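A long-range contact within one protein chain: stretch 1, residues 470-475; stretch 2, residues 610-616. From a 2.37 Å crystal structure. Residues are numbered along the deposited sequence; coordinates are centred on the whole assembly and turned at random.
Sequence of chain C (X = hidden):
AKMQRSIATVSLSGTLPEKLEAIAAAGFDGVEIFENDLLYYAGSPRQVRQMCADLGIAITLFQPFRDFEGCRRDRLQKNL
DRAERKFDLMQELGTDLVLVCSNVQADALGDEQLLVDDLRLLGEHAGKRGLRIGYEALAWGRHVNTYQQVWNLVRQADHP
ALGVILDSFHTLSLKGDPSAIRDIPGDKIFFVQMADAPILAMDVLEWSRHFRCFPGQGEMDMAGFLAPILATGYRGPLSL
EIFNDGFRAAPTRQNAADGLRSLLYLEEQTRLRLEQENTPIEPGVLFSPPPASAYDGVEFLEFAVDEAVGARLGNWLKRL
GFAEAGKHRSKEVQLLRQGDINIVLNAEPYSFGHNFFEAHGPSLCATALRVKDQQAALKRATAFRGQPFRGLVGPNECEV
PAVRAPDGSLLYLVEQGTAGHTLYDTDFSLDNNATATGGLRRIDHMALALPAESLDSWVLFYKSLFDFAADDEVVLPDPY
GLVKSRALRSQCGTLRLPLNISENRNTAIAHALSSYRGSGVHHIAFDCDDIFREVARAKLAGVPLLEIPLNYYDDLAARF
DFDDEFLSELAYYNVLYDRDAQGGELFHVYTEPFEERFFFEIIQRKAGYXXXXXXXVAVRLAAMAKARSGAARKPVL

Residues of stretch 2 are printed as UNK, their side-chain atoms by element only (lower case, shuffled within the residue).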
ATOM      1  N   ALA C 470      -1.593  -7.402  22.571  1.00 48.04           N
ATOM      2  CA  ALA C 470      -0.408  -7.873  21.867  1.00 48.47           C
ATOM      3  C   ALA C 470       0.066  -9.215  22.417  1.00 52.63           C
ATOM      4  O   ALA C 470      -0.072  -9.511  23.607  1.00 53.71           O
ATOM      5  CB  ALA C 470       0.717  -6.841  21.969  1.00 48.07           C
ATOM      6  N   ASP C 471       0.620 -10.037  21.527  1.00 56.07           N
ATOM      7  CA  ASP C 471       1.073 -11.381  21.883  1.00 56.58           C
ATOM      8  C   ASP C 471       2.239 -11.787  20.979  1.00 57.06           C
ATOM      9  O   ASP C 471       2.213 -12.819  20.303  1.00 56.52           O
ATOM     10  CB  ASP C 471      -0.084 -12.375  21.795  1.00 57.43           C
ATOM     11  CG  ASP C 471       0.280 -13.746  22.339  1.00 57.10           C
ATOM     12  OD1 ASP C 471       1.077 -13.820  23.300  1.00 56.56           O
ATOM     13  OD2 ASP C 471      -0.226 -14.752  21.796  1.00 53.70           O
ATOM     14  N   ASP C 472       3.276 -10.964  20.942  1.00 60.51           N
ATOM     15  CA  ASP C 472       4.370 -11.142  19.994  1.00 63.49           C
ATOM     16  C   ASP C 472       5.468 -12.055  20.544  1.00 64.90           C
ATOM     17  O   ASP C 472       5.575 -12.280  21.751  1.00 61.56           O
ATOM     18  CB  ASP C 472       4.969  -9.786  19.635  1.00 63.52           C
ATOM     19  CG  ASP C 472       3.899  -8.742  19.349  1.00 64.68           C
ATOM     20  OD1 ASP C 472       3.065  -8.971  18.451  1.00 67.64           O
ATOM     21  OD2 ASP C 472       3.880  -7.707  20.049  1.00 64.32           O
ATOM     22  N   GLU C 473       6.309 -12.555  19.634  1.00 69.23           N
ATOM     23  CA  GLU C 473       7.356 -13.530  19.927  1.00 70.16           C
ATOM     24  C   GLU C 473       8.637 -13.115  19.226  1.00 70.58           C
ATOM     25  O   GLU C 473       8.594 -12.648  18.086  1.00 71.09           O
ATOM     26  CB  GLU C 473       6.970 -14.934  19.462  1.00 71.16           C
ATOM     27  CG  GLU C 473       6.003 -15.674  20.353  1.00 72.05           C
ATOM     28  CD  GLU C 473       5.847 -17.116  19.929  1.00 71.77           C
ATOM     29  OE1 GLU C 473       6.549 -17.528  18.982  1.00 70.39           O
ATOM     30  OE2 GLU C 473       5.028 -17.834  20.537  1.00 71.58           O
ATOM     31  N   VAL C 474       9.771 -13.255  19.905  1.00 76.99           N
ATOM     32  CA  VAL C 474      11.065 -12.932  19.312  1.00 77.94           C
ATOM     33  C   VAL C 474      11.845 -14.232  19.106  1.00 80.55           C
ATOM     34  O   VAL C 474      12.185 -14.930  20.067  1.00 80.40           O
ATOM     35  CB  VAL C 474      11.831 -11.894  20.164  1.00 76.82           C
ATOM     36  CG1 VAL C 474      12.271 -12.431  21.540  1.00 76.65           C
ATOM     37  CG2 VAL C 474      13.012 -11.324  19.397  1.00 76.86           C
ATOM     38  N   VAL C 475      12.072 -14.588  17.845  1.00 82.47           N
ATOM     39  CA  VAL C 475      12.902 -15.744  17.505  1.00 82.71           C
ATOM     40  C   VAL C 475      14.172 -15.256  16.815  1.00 82.45           C
ATOM     41  O   VAL C 475      15.275 -15.685  17.143  1.00 82.67           O
ATOM     42  CB  VAL C 475      12.148 -16.781  16.639  1.00 81.56           C
ATOM     43  CG1 VAL C 475      11.837 -16.229  15.259  1.00 81.11           C
ATOM     44  CG2 VAL C 475      12.965 -18.071  16.534  1.00 81.33           C
ATOM     45  N   UNK C 610       2.919 -22.281  25.924  1.00 57.36           N
ATOM     46  CA  UNK C 610       2.046 -21.190  25.519  1.00 55.23           C
ATOM     47  C   UNK C 610       2.385 -20.560  24.174  1.00 55.81           C
ATOM     48  O   UNK C 610       1.603 -19.732  23.693  1.00 53.83           O
ATOM     49  c   UNK C 610       2.042 -20.088  26.590  1.00 54.40           C
ATOM     50  N   UNK C 611       3.509 -20.911  23.557  1.00 57.77           N
ATOM     51  CA  UNK C 611       3.919 -20.296  22.312  1.00 55.79           C
ATOM     52  C   UNK C 611       3.263 -20.911  21.092  1.00 55.18           C
ATOM     53  O   UNK C 611       2.243 -21.601  21.172  1.00 53.75           O
ATOM     54  N   UNK C 612       3.872 -20.650  19.934  1.00 52.26           N
ATOM     55  CA  UNK C 612       3.381 -21.148  18.659  1.00 52.68           C
ATOM     56  C   UNK C 612       4.368 -22.068  17.959  1.00 54.68           C
ATOM     57  O   UNK C 612       4.093 -22.505  16.836  1.00 55.46           O
ATOM     58  c   UNK C 612       1.926 -19.066  18.125  1.00 52.12           C
ATOM     59  c   UNK C 612       1.166 -16.917  18.923  1.00 54.63           C
ATOM     60  c   UNK C 612       3.047 -19.991  17.703  1.00 51.88           C
ATOM     61  c   UNK C 612       0.598 -19.466  18.036  1.00 50.96           C
ATOM     62  c   UNK C 612      -0.434 -18.618  18.400  1.00 50.57           C
ATOM     63  c   UNK C 612      -0.144 -17.345  18.840  1.00 52.44           C
ATOM     64  c   UNK C 612       2.191 -17.774  18.558  1.00 53.17           C
ATOM     65  o   UNK C 612      -1.168 -16.498  19.203  1.00 51.93           O
ATOM     66  N   UNK C 613       5.502 -22.373  18.579  1.00 59.18           N
ATOM     67  CA  UNK C 613       6.521 -23.161  17.911  1.00 56.77           C
ATOM     68  C   UNK C 613       7.146 -22.434  16.741  1.00 57.02           C
ATOM     69  O   UNK C 613       7.437 -23.059  15.713  1.00 56.62           O
ATOM     70  N   UNK C 614       7.349 -21.121  16.871  1.00 58.84           N
ATOM     71  CA  UNK C 614       7.912 -20.330  15.782  1.00 61.84           C
ATOM     72  C   UNK C 614       9.321 -20.770  15.413  1.00 64.12           C
ATOM     73  O   UNK C 614       9.772 -20.485  14.296  1.00 63.59           O
ATOM     74  c   UNK C 614       7.910 -18.847  16.155  1.00 61.75           C
ATOM     75  N   UNK C 615      10.026 -21.453  16.319  1.00 63.68           N
ATOM     76  CA  UNK C 615      11.377 -21.916  16.024  1.00 63.51           C
ATOM     77  C   UNK C 615      11.416 -22.901  14.863  1.00 62.38           C
ATOM     78  O   UNK C 615      12.490 -23.124  14.293  1.00 65.90           O
ATOM     79  c   UNK C 615      11.998 -22.553  17.269  1.00 62.46           C
ATOM     80  N   UNK C 616      10.280 -23.491  14.497  1.00 60.68           N
ATOM     81  CA  UNK C 616      10.217 -24.492  13.442  1.00 59.43           C
ATOM     82  C   UNK C 616       9.691 -23.935  12.124  1.00 60.13           C
ATOM     83  O   UNK C 616       9.433 -24.711  11.198  1.00 61.74           O
ATOM     84  c   UNK C 616       9.351 -25.676  13.884  1.00 61.03           C
ATOM     85  o   UNK C 616      11.168 -26.651  15.106  1.00 63.70           O
ATOM     86  n   UNK C 616       9.107 -26.870  15.976  1.00 59.59           N
ATOM     87  c   UNK C 616       9.955 -26.444  15.045  1.00 62.49           C
TER
HETATM   88  O   HOH W   1       7.115 -20.142  19.447  1.00 62.54           O

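Position 610 carries a single side-chain carbon and no further atom. Its CB points sideways and is out of contact with stretch 1. One carbon defines alanine, and Ala610 leads into the contact without forming part of it.

Position 611 has backbone atoms alone. The CA at 611 lies 3.2 Å from Glu473 OE2, and an ideal CB built on it would make a tight approach to the same oxygen. No side-chain atoms follow, so this is glycine. The bare backbone of Gly611 leaves room for the carboxylate.

At position 612 one carbon leads to a ring of six carbons, and the ring bears one oxygen opposite its point of attachment. The CA-to-CB bond points toward stretch 1, and chi1 of -64° (m) places the ring beyond it. The ring oxygen at 612 lies 3.3 Å from Asp471 OD2, and a ring carbon approaches Glu473 OE2; both carboxylate oxygens meet the ring obliquely. A six-carbon ring with a para oxygen is tyrosine. The carbon near the glutamate is Tyr612 CD2, 3.5 Å from Glu473 OE2.

Position 613 again lacks side-chain atoms, hence glycine. The phi of 67° at Gly613 is positive, a region that by itself favours this residue. An ideal CB would point away and meet nothing of stretch 1 within 5.5 Å, so here the backbone conformation, not crowding from the partner, accounts for the preference.

Position 614 shows one side-chain carbon. This CB at 614 points toward stretch 1 and sits 3.4 Å from Glu473 OE1. A lone CB makes it alanine.

Position 615 likewise has one carbon. Its CB is directed sideways, and the closest contact is made by the backbone: the CA at 615 lies 4.2 Å from Val475 CG2, a peripheral apolar touch. This residue too is alanine.

Position 616 has two carbons, the second carrying one oxygen and one nitrogen, and does not reach stretch 1. This short branched amide is asparagine. Asn616 N donates to Gly613 O at 3.1 Å, closing the local turn just before a helix.

The contact centres on Glu473, whose extended chain (chi1 m, chi2 t) carries its carboxylate to the backbone of stretch 2. Tyr612 N donates to Glu473 OE2 at 3.1 Å, but the N-H...O angle of 131° makes this bond weak. Water 1 donates to Glu473 OE1 at 2.7 Å, accepts from Ala614 N at 2.8 Å, and takes a weak bond from Tyr612 N at 3.3 Å. The carboxylate thus meets the Tyr612 amide directly, though weakly, and the Ala614 amide through the water, while Asp471 and Val475 extend the 290 Å² of buried surface.

Stretch 2 (610-616) AGYGAAN
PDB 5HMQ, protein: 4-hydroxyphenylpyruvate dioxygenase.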